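Local coordinates for protein LURP-one-related 15 (Arabidopsis thaliana, PDB 1ZXU), which is of unknown molecular function but might be related to the phospholipid scramblases and tubby-like membrane-tethered transcription factors, at residues S151-R155 with K184-S188. Sequence-based numbering, arbitrary orientation.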
# COMPACT_ATOMS: atom_id res chain seq x y z
N SER A 151 -12.91 7.23 -4.05
CA SER A 151 -13.04 7.81 -2.69
C SER A 151 -12.88 6.79 -1.56
O SER A 151 -13.55 5.78 -1.57
CB SER A 151 -14.39 8.52 -2.57
OG SER A 151 -14.71 8.78 -1.21
N TRP A 152 -11.98 7.08 -0.61
CA TRP A 152 -11.80 6.25 0.58
C TRP A 152 -13.10 6.14 1.33
O TRP A 152 -13.52 5.04 1.69
CB TRP A 152 -10.71 6.82 1.51
CG TRP A 152 -10.50 6.12 2.80
CD1 TRP A 152 -10.95 6.50 4.02
CD2 TRP A 152 -9.74 4.91 3.00
NE1 TRP A 152 -10.53 5.59 4.98
CE2 TRP A 152 -9.79 4.62 4.38
CE3 TRP A 152 -9.05 4.06 2.15
CZ2 TRP A 152 -9.17 3.49 4.92
CZ3 TRP A 152 -8.41 2.94 2.68
CH2 TRP A 152 -8.47 2.68 4.06
N LEU A 153 -13.76 7.27 1.56
CA LEU A 153 -14.98 7.23 2.37
C LEU A 153 -16.15 6.51 1.67
O LEU A 153 -16.98 5.88 2.35
CB LEU A 153 -15.36 8.64 2.86
CG LEU A 153 -14.41 9.29 3.88
CD1 LEU A 153 -14.72 10.78 4.09
CD2 LEU A 153 -14.36 8.55 5.19
N GLU A 154 -16.19 6.51 0.34
CA GLU A 154 -17.18 5.72 -0.40
C GLU A 154 -16.78 4.25 -0.65
O GLU A 154 -17.58 3.41 -1.11
CB GLU A 154 -17.51 6.41 -1.75
CG GLU A 154 -18.39 7.64 -1.54
CD GLU A 154 -18.66 8.44 -2.83
OE1 GLU A 154 -19.04 7.82 -3.85
OE2 GLU A 154 -18.48 9.69 -2.79
N ARG A 155 -15.54 3.91 -0.27
CA ARG A 155 -15.00 2.56 -0.51
C ARG A 155 -14.89 2.26 -2.00
O ARG A 155 -15.11 1.10 -2.42
CB ARG A 155 -15.73 1.42 0.26
CG ARG A 155 -15.91 1.60 1.78
CD ARG A 155 -14.66 2.24 2.41
NE ARG A 155 -14.66 2.18 3.88
CZ ARG A 155 -13.75 2.72 4.65
NH1 ARG A 155 -12.78 3.45 4.13
NH2 ARG A 155 -13.81 2.53 5.98
N LYS A 184 -13.44 -5.08 12.01
CA LYS A 184 -13.15 -5.21 10.55
C LYS A 184 -13.69 -3.98 9.82
O LYS A 184 -14.87 -3.66 9.95
CB LYS A 184 -13.79 -6.48 9.99
CG LYS A 184 -13.33 -7.78 10.65
CD LYS A 184 -14.22 -8.99 10.28
CE LYS A 184 -13.82 -9.65 8.94
NZ LYS A 184 -14.63 -10.88 8.59
N ASP A 185 -12.86 -3.29 9.02
CA ASP A 185 -13.35 -2.18 8.19
C ASP A 185 -14.32 -2.72 7.14
O ASP A 185 -14.24 -3.90 6.74
CB ASP A 185 -12.16 -1.42 7.45
CG ASP A 185 -11.45 -0.41 8.41
OD1 ASP A 185 -11.83 -0.37 9.67
OD2 ASP A 185 -10.58 0.37 7.94
N ASN A 186 -15.25 -1.85 6.74
CA ASN A 186 -16.32 -2.26 5.84
C ASN A 186 -15.91 -2.27 4.36
O ASN A 186 -16.65 -1.76 3.51
CB ASN A 186 -17.55 -1.38 6.06
CG ASN A 186 -17.36 0.04 5.56
OD1 ASN A 186 -16.23 0.58 5.49
ND2 ASN A 186 -18.47 0.68 5.22
N PHE A 187 -14.73 -2.78 4.05
CA PHE A 187 -14.38 -2.89 2.65
C PHE A 187 -13.34 -3.97 2.46
O PHE A 187 -12.71 -4.44 3.43
CB PHE A 187 -13.80 -1.57 2.18
CG PHE A 187 -12.42 -1.26 2.74
CD1 PHE A 187 -11.26 -1.70 2.09
CD2 PHE A 187 -12.30 -0.47 3.89
CE1 PHE A 187 -9.98 -1.38 2.62
CE2 PHE A 187 -11.05 -0.14 4.41
CZ PHE A 187 -9.88 -0.59 3.80
N SER A 188 -13.17 -4.37 1.20
CA SER A 188 -11.98 -5.15 0.85
C SER A 188 -11.35 -4.55 -0.36
O SER A 188 -11.96 -3.71 -1.02
CB SER A 188 -12.30 -6.61 0.59
OG SER A 188 -13.19 -6.73 -0.50
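Arg155 joins the turn between strands 146-149 and 158-161 to residues 184-188, which lead into strand 187-191, by a mixed polar and aromatic contact, gripping Asn186 and lying against Phe187. Trp152 to Arg155 form a type I beta turn, steadied by Ser151 OG, which accepts from Glu154 N in an ST motif. The arginine chain, bent at chi2 (-39°), folds its guanidinium back toward the turn's own carbonyl, where NH1 donates to Trp152 O at 3.0 Å from above the carbonyl plane. NE gives a fairly straight bond of 2.8 Å to Asn186 OD1, near the guanidinium plane; NH2 adds a weak one, the short amide offering both a single uncharged oxygen. Phe187 CD2 covers one guanidinium face, 3.6 Å from Arg155 CZ, while NH1 at the cation's edge sits above the indole face, toward its rim. Trp152, large enough to span from turn to strand, brings CH2 to Phe187 CZ at 3.6 Å, the rings inclined at 68°. Were Arg155 shortened to an alanine, Asn186 OD1 would probably lose both donors and Phe187 its flat cover. Asp185 OD2 is a nearby opposite charge at which no Arg155 N-H points; its salt bridge is to Arg44. Within the tubby-like barrel, Trp152 reaches Leu207 of the central helix 197-211, while Ile42 and Met171 of the flanking strands pack on both aromatics.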